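Local coordinates for RNA 2'-o-ribose methyltransferase (Thermus thermophilus, PDB 1IPA), which probably methylates the 2'-hydroxyl of a ribose in RNA, acting as a knotted methyltransferase of the TrmH family, at residues A[116-121]-A[209-214]; A[125-130]-A[155-160]; A[144-149]-A[170-175]; A[178-183]-A[223-228]. All blocks are in the same frame, centred on the assembly; numbering follows the deposited sequence.

Contact 1: A[116-121]-A[209-214]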
# COMPACT_ATOMS: atom_id res chain seq x y z
N ALA A 116 17.04 0.44 9.84
CA ALA A 116 15.89 1.10 9.23
C ALA A 116 15.98 1.71 7.84
O ALA A 116 16.70 2.68 7.62
CB ALA A 116 15.36 2.15 10.18
N LEU A 117 15.23 1.14 6.90
CA LEU A 117 15.16 1.68 5.55
C LEU A 117 13.74 2.24 5.47
O LEU A 117 12.76 1.50 5.47
CB LEU A 117 15.35 0.57 4.50
CG LEU A 117 15.15 1.01 3.05
CD1 LEU A 117 16.11 2.15 2.69
CD2 LEU A 117 15.37 -0.18 2.13
N ILE A 118 13.64 3.56 5.43
CA ILE A 118 12.35 4.24 5.42
C ILE A 118 12.05 5.01 4.14
O ILE A 118 12.89 5.75 3.64
CB ILE A 118 12.26 5.19 6.63
CG1 ILE A 118 12.20 4.37 7.92
CG2 ILE A 118 11.05 6.10 6.52
CD1 ILE A 118 12.54 5.16 9.17
N LEU A 119 10.83 4.84 3.63
CA LEU A 119 10.42 5.55 2.44
C LEU A 119 9.43 6.64 2.82
O LEU A 119 8.42 6.35 3.45
CB LEU A 119 9.75 4.61 1.43
CG LEU A 119 9.13 5.28 0.20
CD1 LEU A 119 10.23 5.97 -0.59
CD2 LEU A 119 8.41 4.26 -0.66
N VAL A 120 9.72 7.88 2.46
CA VAL A 120 8.81 8.97 2.76
C VAL A 120 8.17 9.40 1.45
O VAL A 120 8.85 9.89 0.55
CB VAL A 120 9.56 10.17 3.39
CG1 VAL A 120 8.58 11.29 3.72
CG2 VAL A 120 10.27 9.74 4.66
N ALA A 121 6.86 9.20 1.33
CA ALA A 121 6.16 9.57 0.12
C ALA A 121 5.41 10.88 0.35
O ALA A 121 4.62 11.00 1.28
CB ALA A 121 5.19 8.47 -0.29
N PRO A 209 20.47 2.95 8.47
CA PRO A 209 19.53 3.87 9.11
C PRO A 209 19.34 5.08 8.20
O PRO A 209 20.19 5.96 8.20
CB PRO A 209 20.24 4.26 10.41
CG PRO A 209 21.30 3.20 10.58
CD PRO A 209 21.75 2.94 9.18
N VAL A 210 18.26 5.12 7.42
CA VAL A 210 18.06 6.24 6.50
C VAL A 210 16.64 6.40 5.96
O VAL A 210 15.90 5.43 5.83
CB VAL A 210 19.03 6.09 5.30
CG1 VAL A 210 18.64 4.87 4.50
CG2 VAL A 210 19.04 7.35 4.45
N ALA A 211 16.26 7.64 5.63
CA ALA A 211 14.94 7.95 5.09
C ALA A 211 15.08 8.55 3.69
O ALA A 211 15.91 9.43 3.47
CB ALA A 211 14.21 8.92 5.99
N ILE A 212 14.26 8.08 2.76
CA ILE A 212 14.29 8.57 1.39
C ILE A 212 12.94 9.14 0.99
O ILE A 212 11.92 8.44 1.00
CB ILE A 212 14.64 7.44 0.41
CG1 ILE A 212 15.94 6.75 0.86
CG2 ILE A 212 14.78 8.01 -1.00
CD1 ILE A 212 16.33 5.55 0.02
N ALA A 213 12.94 10.42 0.64
CA ALA A 213 11.72 11.09 0.24
C ALA A 213 11.56 11.17 -1.27
O ALA A 213 12.53 11.31 -2.00
CB ALA A 213 11.70 12.49 0.84
N VAL A 214 10.31 11.08 -1.72
CA VAL A 214 9.97 11.18 -3.13
C VAL A 214 8.67 11.99 -3.22
O VAL A 214 7.77 11.82 -2.39
CB VAL A 214 9.76 9.79 -3.77
CG1 VAL A 214 9.31 9.95 -5.20
CG2 VAL A 214 11.05 9.00 -3.73
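Strands 117-121 and 210-214 run parallel, their axes 4.5 Å apart at closest and turned 23° against each other. I118 and V120 each give their N-H and C=O to the partner strand, so one rung follows another from V210 to V214. The tightest is V120 N to I212 O at 2.7 Å, almost straight at the hydrogen (173°) although the donor stands above the carbonyl plane. The same oxygen is covered by L119, whose CG lies anti to the backbone N and whose CD1 methyl comes within 3.4 Å of I212 O. Next to this rung, I212 N reaches I118 O at 2.8 Å. On the face carrying I118, V120, A211 and A213, V120 CB meets A213 CB at 4.1 Å, and V120 CG2 leans on A211 CB. The face of L117, L119, A121, V210, I212 and V214 is packed under helix 246-261, which covers it through A250, L253 and A257. There L117 CD1 lies 4.1 Å from V210 CG1, the two side chains running side by side, and 4.3 Å from I212 CD1. The looser side is at the ends of the pair, where L117, V214 and P209 remain partly exposed and P209 points its CB away from segment 116-121. The two strands are the central pair of the six-stranded parallel sheet in the Rossmann-like methyltransferase domain.

Contact 2: A[125-130]-A[155-160]; sequences EKPGNL and SPQVIR
V158, P127 and Q157 bury the most surface where the first turns of helices 127-140 and 156-161 meet. V158 sits between P127 and L130. Its CG2 methyl, anti to the carbonyl carbon, lies 3.6 Å from P127 CB and 3.5 Å from P127 O, while V158 CA directs its hydrogen at that same carbonyl oxygen. Further along, the two methyls of V158 straddle the end of L130, with V158 CG2 3.8 Å from L130 CD2 and the side chains crossing obliquely. An alanine at V158 would probably loosen the seam, since the CG2 contacts with P127 and both methyl contacts with L130 CD2 would be gone. P127 presents CB, at the edge of its ring, to both partners. Q157 runs beside it, pointing the same way, and brings CG to within 3.2 Å of P127 CB, a tight approach. Its chi1 of 29° is off the staggered positions and the chain bends at chi2, laying CG beside the proline. The backbone of G128 also meets Q157: G128 N is 4.1 Å from Q157 CB, and G128 O accepts from N161 ND2. S155 caps its helix, its OG accepting from V158 N at 3.1 Å. The arrangement is one of neighbouring crossover helices of an alpha/beta fold, meeting at their N-terminal turns.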
# COMPACT_ATOMS: atom_id res chain seq x y z
N GLU A 125 -1.62 10.90 -3.11
CA GLU A 125 -3.05 10.93 -2.80
C GLU A 125 -3.89 9.85 -3.46
O GLU A 125 -5.00 9.56 -3.01
CB GLU A 125 -3.62 12.30 -3.19
CG GLU A 125 -2.97 13.46 -2.45
CD GLU A 125 -2.58 14.59 -3.38
OE1 GLU A 125 -2.00 15.59 -2.89
OE2 GLU A 125 -2.84 14.49 -4.60
N LYS A 126 -3.38 9.25 -4.53
CA LYS A 126 -4.13 8.21 -5.22
C LYS A 126 -3.92 6.82 -4.62
O LYS A 126 -2.81 6.28 -4.63
CB LYS A 126 -3.77 8.22 -6.70
CG LYS A 126 -4.04 9.56 -7.37
CD LYS A 126 -5.48 10.03 -7.13
CE LYS A 126 -5.70 11.45 -7.64
NZ LYS A 126 -4.86 12.47 -6.95
N PRO A 127 -5.01 6.22 -4.10
CA PRO A 127 -5.03 4.89 -3.48
C PRO A 127 -4.33 3.84 -4.34
O PRO A 127 -3.64 2.96 -3.82
CB PRO A 127 -6.52 4.60 -3.33
CG PRO A 127 -7.11 5.97 -3.18
CD PRO A 127 -6.37 6.75 -4.24
N GLY A 128 -4.53 3.91 -5.65
CA GLY A 128 -3.88 2.97 -6.55
C GLY A 128 -2.38 3.16 -6.45
O GLY A 128 -1.64 2.18 -6.32
N ASN A 129 -1.93 4.41 -6.51
CA ASN A 129 -0.51 4.75 -6.41
C ASN A 129 0.03 4.35 -5.05
O ASN A 129 1.13 3.80 -4.95
CB ASN A 129 -0.28 6.25 -6.61
CG ASN A 129 -0.43 6.68 -8.06
OD1 ASN A 129 -0.27 7.85 -8.39
ND2 ASN A 129 -0.74 5.72 -8.92
N LEU A 130 -0.75 4.62 -4.01
CA LEU A 130 -0.34 4.27 -2.65
C LEU A 130 -0.05 2.78 -2.56
O LEU A 130 0.97 2.37 -2.00
CB LEU A 130 -1.44 4.64 -1.65
CG LEU A 130 -1.19 4.10 -0.24
CD1 LEU A 130 0.12 4.69 0.32
CD2 LEU A 130 -2.38 4.43 0.66
N SER A 155 -9.03 0.65 1.69
CA SER A 155 -9.70 0.84 0.41
C SER A 155 -9.40 -0.32 -0.52
O SER A 155 -8.35 -0.96 -0.43
CB SER A 155 -9.25 2.15 -0.25
OG SER A 155 -8.03 1.98 -0.96
N PRO A 156 -10.34 -0.63 -1.41
CA PRO A 156 -10.14 -1.72 -2.36
C PRO A 156 -8.94 -1.53 -3.29
O PRO A 156 -8.24 -2.49 -3.61
CB PRO A 156 -11.46 -1.76 -3.12
CG PRO A 156 -12.44 -1.37 -2.08
CD PRO A 156 -11.75 -0.20 -1.40
N GLN A 157 -8.68 -0.30 -3.73
CA GLN A 157 -7.55 -0.06 -4.63
C GLN A 157 -6.20 -0.15 -3.95
O GLN A 157 -5.23 -0.59 -4.55
CB GLN A 157 -7.68 1.27 -5.39
CG GLN A 157 -8.45 2.37 -4.69
CD GLN A 157 -9.95 2.13 -4.68
OE1 GLN A 157 -10.57 1.94 -5.73
NE2 GLN A 157 -10.54 2.14 -3.49
N VAL A 158 -6.11 0.28 -2.69
CA VAL A 158 -4.85 0.20 -1.97
C VAL A 158 -4.54 -1.28 -1.74
O VAL A 158 -3.40 -1.71 -1.84
CB VAL A 158 -4.92 0.90 -0.60
CG1 VAL A 158 -3.61 0.76 0.13
CG2 VAL A 158 -5.26 2.38 -0.79
N ILE A 159 -5.58 -2.06 -1.45
CA ILE A 159 -5.42 -3.48 -1.22
C ILE A 159 -5.00 -4.23 -2.50
O ILE A 159 -4.09 -5.06 -2.45
CB ILE A 159 -6.72 -4.11 -0.64
CG1 ILE A 159 -6.88 -3.69 0.83
CG2 ILE A 159 -6.70 -5.62 -0.80
CD1 ILE A 159 -8.29 -3.92 1.41
N ARG A 160 -5.64 -3.95 -3.63
CA ARG A 160 -5.26 -4.64 -4.86
C ARG A 160 -3.88 -4.23 -5.36
O ARG A 160 -3.05 -5.08 -5.65
CB ARG A 160 -6.27 -4.42 -5.99
CG ARG A 160 -6.00 -5.37 -7.16
CD ARG A 160 -6.39 -4.86 -8.54
NE ARG A 160 -6.23 -5.93 -9.54
CZ ARG A 160 -6.44 -5.79 -10.85
NH1 ARG A 160 -6.83 -4.62 -11.35
NH2 ARG A 160 -6.27 -6.84 -11.66

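Contact 3: A[144-149]-A[170-175]; sequences AVLVAG and RTLAAS
Backbone hydrogen bonds make the framework of this pairing, in which T171 and A173 lie beside V145 and V147. V145 and V147 each use both N-H and C=O. V147 N to L172 O is the shortest bond at 2.6 Å, with the donor nearly along the C=O axis; V145 N reaches R170 O at 2.9 Å and L172 N reaches V145 O at 3.0 Å. The last rung, A174 N to V147 O, stretches to 3.2 Å and bends to 135° at the hydrogen. Between these bonds run CA-H...O contacts, the closest from A173 CA to V147 O at 3.1 Å. The strands belong to a parallel beta-alpha-beta unit, with helix 156-161 in the crossover and 171-174 as the outermost strand of the sheet within the chain. Apolar contacts are fewer. L146 and L172 lie side by side, their CD2 methyls 3.6 Å apart, and on the opposite face V147 CG2 rests 4.2 Å from T171 CG2. T171 turns that methyl anti to its backbone N, and its OG1 bonds to L169 O. At the near end, the aliphatic part of R170 lies along A144, CD to CB at 3.8 Å, before bending at chi3 toward a weak bond between NH1 and E143 O. At the far end A148 centres an inverse gamma turn, and G149 follows with a phi of 139°, where a CB would press against the preceding carbonyl oxygen.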
# COMPACT_ATOMS: atom_id res chain seq x y z
N ALA A 144 9.44 0.86 6.92
CA ALA A 144 8.22 1.63 7.04
C ALA A 144 8.06 2.61 5.89
O ALA A 144 9.04 3.00 5.25
CB ALA A 144 8.22 2.40 8.36
N VAL A 145 6.82 3.00 5.65
CA VAL A 145 6.52 3.98 4.62
C VAL A 145 5.80 5.11 5.32
O VAL A 145 4.73 4.92 5.88
CB VAL A 145 5.59 3.42 3.53
CG1 VAL A 145 5.20 4.53 2.57
CG2 VAL A 145 6.28 2.30 2.79
N LEU A 146 6.41 6.28 5.31
CA LEU A 146 5.78 7.41 5.94
C LEU A 146 5.16 8.24 4.84
O LEU A 146 5.86 8.76 3.97
CB LEU A 146 6.80 8.23 6.73
CG LEU A 146 7.62 7.41 7.73
CD1 LEU A 146 8.52 8.35 8.52
CD2 LEU A 146 6.69 6.64 8.66
N VAL A 147 3.84 8.34 4.88
CA VAL A 147 3.10 9.11 3.90
C VAL A 147 2.75 10.49 4.44
O VAL A 147 2.06 10.62 5.46
CB VAL A 147 1.80 8.39 3.51
CG1 VAL A 147 1.04 9.23 2.48
CG2 VAL A 147 2.12 7.00 2.95
N ALA A 148 3.25 11.52 3.77
CA ALA A 148 2.98 12.89 4.18
C ALA A 148 1.71 13.34 3.47
O ALA A 148 1.79 13.95 2.41
CB ALA A 148 4.14 13.80 3.80
N GLY A 149 0.55 13.02 4.04
CA GLY A 149 -0.69 13.44 3.42
C GLY A 149 -1.89 12.50 3.38
O GLY A 149 -2.41 12.21 2.29
N ARG A 170 4.38 -1.52 7.82
CA ARG A 170 4.15 -0.34 8.65
C ARG A 170 4.01 0.90 7.77
O ARG A 170 4.99 1.40 7.21
CB ARG A 170 5.28 -0.14 9.66
CG ARG A 170 5.04 1.05 10.55
CD ARG A 170 6.24 1.42 11.42
NE ARG A 170 6.46 0.51 12.53
CZ ARG A 170 7.17 -0.62 12.46
NH1 ARG A 170 7.73 -0.97 11.32
NH2 ARG A 170 7.32 -1.38 13.54
N THR A 171 2.79 1.39 7.65
CA THR A 171 2.49 2.55 6.83
C THR A 171 1.83 3.62 7.68
O THR A 171 0.73 3.41 8.19
CB THR A 171 1.54 2.15 5.70
OG1 THR A 171 2.09 1.02 5.01
CG2 THR A 171 1.36 3.30 4.73
N LEU A 172 2.49 4.76 7.81
CA LEU A 172 1.97 5.86 8.62
C LEU A 172 1.77 7.17 7.86
O LEU A 172 2.47 7.46 6.88
CB LEU A 172 2.88 6.12 9.82
CG LEU A 172 3.32 4.97 10.72
CD1 LEU A 172 2.15 4.05 11.03
CD2 LEU A 172 4.42 4.21 10.04
N ALA A 173 0.82 7.96 8.33
CA ALA A 173 0.53 9.25 7.73
C ALA A 173 0.68 10.35 8.77
O ALA A 173 0.64 10.10 9.98
CB ALA A 173 -0.88 9.25 7.16
N ALA A 174 0.85 11.58 8.27
CA ALA A 174 0.99 12.76 9.11
C ALA A 174 1.27 13.93 8.18
O ALA A 174 1.58 13.73 7.00
CB ALA A 174 2.13 12.57 10.09
N SER A 175 1.17 15.14 8.70
CA SER A 175 1.42 16.33 7.89
C SER A 175 2.90 16.40 7.57
O SER A 175 3.73 15.84 8.29
CB SER A 175 1.01 17.59 8.65
OG SER A 175 1.86 17.80 9.76

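Contact 4: A[178-183]-A[223-228]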
# COMPACT_ATOMS: atom_id res chain seq x y z
N GLU A 178 4.82 17.57 10.42
CA GLU A 178 4.86 16.53 11.44
C GLU A 178 5.88 15.44 11.12
O GLU A 178 6.62 14.98 12.00
CB GLU A 178 3.48 15.88 11.61
CG GLU A 178 2.46 16.74 12.33
CD GLU A 178 1.06 16.16 12.24
OE1 GLU A 178 0.46 16.21 11.14
OE2 GLU A 178 0.55 15.65 13.26
N VAL A 179 5.92 15.03 9.86
CA VAL A 179 6.86 14.01 9.42
C VAL A 179 8.28 14.55 9.46
O VAL A 179 9.20 13.85 9.88
CB VAL A 179 6.51 13.51 8.00
CG1 VAL A 179 7.65 12.69 7.42
CG2 VAL A 179 5.24 12.66 8.06
N LEU A 180 8.46 15.79 9.03
CA LEU A 180 9.78 16.41 9.03
C LEU A 180 10.31 16.57 10.46
O LEU A 180 11.48 16.31 10.73
CB LEU A 180 9.72 17.76 8.31
CG LEU A 180 9.73 17.59 6.78
CD1 LEU A 180 9.41 18.90 6.07
CD2 LEU A 180 11.11 17.09 6.38
N ASP A 181 9.44 16.97 11.39
CA ASP A 181 9.86 17.12 12.78
C ASP A 181 10.20 15.75 13.32
O ASP A 181 11.09 15.60 14.16
CB ASP A 181 8.74 17.74 13.62
CG ASP A 181 8.37 19.14 13.17
OD1 ASP A 181 7.44 19.72 13.77
OD2 ASP A 181 9.01 19.67 12.22
N TRP A 182 9.50 14.73 12.84
CA TRP A 182 9.75 13.37 13.30
C TRP A 182 11.15 12.91 12.88
O TRP A 182 11.90 12.36 13.69
CB TRP A 182 8.70 12.42 12.70
CG TRP A 182 8.83 11.01 13.21
CD1 TRP A 182 8.38 10.52 14.39
CD2 TRP A 182 9.51 9.93 12.56
NE1 TRP A 182 8.73 9.20 14.52
CE2 TRP A 182 9.43 8.81 13.41
CE3 TRP A 182 10.18 9.80 11.33
CZ2 TRP A 182 9.99 7.57 13.09
CZ3 TRP A 182 10.74 8.56 11.01
CH2 TRP A 182 10.64 7.47 11.89
N ILE A 183 11.50 13.15 11.62
CA ILE A 183 12.80 12.77 11.08
C ILE A 183 13.91 13.32 11.97
O ILE A 183 14.76 12.58 12.46
CB ILE A 183 13.01 13.33 9.64
CG1 ILE A 183 11.84 12.95 8.74
CG2 ILE A 183 14.32 12.80 9.06
CD1 ILE A 183 11.72 11.48 8.48
N ALA A 223 10.71 23.14 -1.12
CA ALA A 223 11.98 23.57 -0.56
C ALA A 223 12.18 23.00 0.84
O ALA A 223 13.29 22.60 1.20
CB ALA A 223 12.05 25.10 -0.51
N ALA A 224 11.10 22.94 1.61
CA ALA A 224 11.16 22.42 2.97
C ALA A 224 11.89 21.08 3.03
O ALA A 224 12.74 20.88 3.90
CB ALA A 224 9.75 22.26 3.52
N TRP A 225 11.58 20.18 2.10
CA TRP A 225 12.22 18.87 2.07
C TRP A 225 13.66 18.92 1.60
O TRP A 225 14.50 18.16 2.09
CB TRP A 225 11.44 17.90 1.18
CG TRP A 225 10.11 17.55 1.74
CD1 TRP A 225 8.92 18.18 1.50
CD2 TRP A 225 9.84 16.56 2.74
NE1 TRP A 225 7.93 17.64 2.28
CE2 TRP A 225 8.47 16.65 3.06
CE3 TRP A 225 10.63 15.61 3.41
CZ2 TRP A 225 7.86 15.82 4.01
CZ3 TRP A 225 10.03 14.78 4.35
CH2 TRP A 225 8.66 14.90 4.64
N LEU A 226 13.96 19.82 0.67
CA LEU A 226 15.32 19.94 0.15
C LEU A 226 16.31 20.57 1.13
O LEU A 226 17.49 20.24 1.12
CB LEU A 226 15.30 20.73 -1.16
CG LEU A 226 14.44 20.07 -2.25
CD1 LEU A 226 14.63 20.78 -3.58
CD2 LEU A 226 14.83 18.61 -2.37
N GLU A 227 15.82 21.47 1.97
CA GLU A 227 16.67 22.12 2.95
C GLU A 227 16.91 21.19 4.14
O GLU A 227 17.93 21.29 4.82
CB GLU A 227 16.00 23.42 3.43
CG GLU A 227 15.78 24.42 2.30
CD GLU A 227 15.02 25.66 2.74
OE1 GLU A 227 13.86 25.53 3.17
OE2 GLU A 227 15.60 26.77 2.65
N ALA A 228 15.97 20.27 4.37
CA ALA A 228 16.10 19.34 5.49
C ALA A 228 16.95 18.12 5.17
O ALA A 228 17.43 17.44 6.08
CB ALA A 228 14.73 18.91 5.96
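Helix segments 178-183 and 223-228 run almost parallel, 4° apart in direction, with their axes 11.4 Å apart and the nearest CA atoms, L180 and W225, separated by 7.8 Å. That spacing leaves the bridging to long side chains, chiefly L180 and W225. L180 places CG anti to its carbonyl carbon (chi1 -79°) and crosses obliquely over the indole. Its CD2 methyl stands over one face of the six-membered ring, 3.5 Å from the centroid and 25° off the ring normal, a CH-pi contact displaced toward the rim; the nearest ring atom is W225 CZ3, 3.3 Å from L180 CD2. The other branch of L180 reaches the ring fusion, with CD1 3.9 Å from W225 CE2. V179 meets the same ring at its edge, CG1 lying 3.7 Å from W225 CH2 near the ring plane. A224 and A228 complete the socket: A224 CB approaches L180 CD1 at 4.2 Å and A228 CB approaches L180 CD2 at 4.1 Å. The indole N-H is used too, W225 NE1 hydrogen-bonding to E176 OE2, which would tend to fix the ring's rotation. An alanine at W225 would remove the aromatic face beneath L180 and the NE1 bond, and would probably leave the two helices poorly joined. Both helices lie against the same face of the parallel sheet: V179 and W225 touch V120 of strand 117-122, W225 also touches V122, and W182 packs on I118.

In the fold
All four contacts belong to the Rossmann-like methyltransferase domain. Contacts 1 and 3, centres 10 Å apart, are pairs in one parallel sheet, joined where strand 117-122 lies beside strand 144-148. Contact 4, 12 Å from contact 1 and 13 Å from contact 3, covers one face of that sheet with helices 176-185 and 223-228. Contact 2 lies 25 Å from contact 4 between centres, at the start of helices 127-140 and 156-161, and touches contact 3 through L130 and V147. Along the chain, contacts 2 and 3 interlock and both fall between the two segments of contact 1, while contact 4 crosses contact 1. The enzyme is reported to carry a deep trefoil knot at its active site.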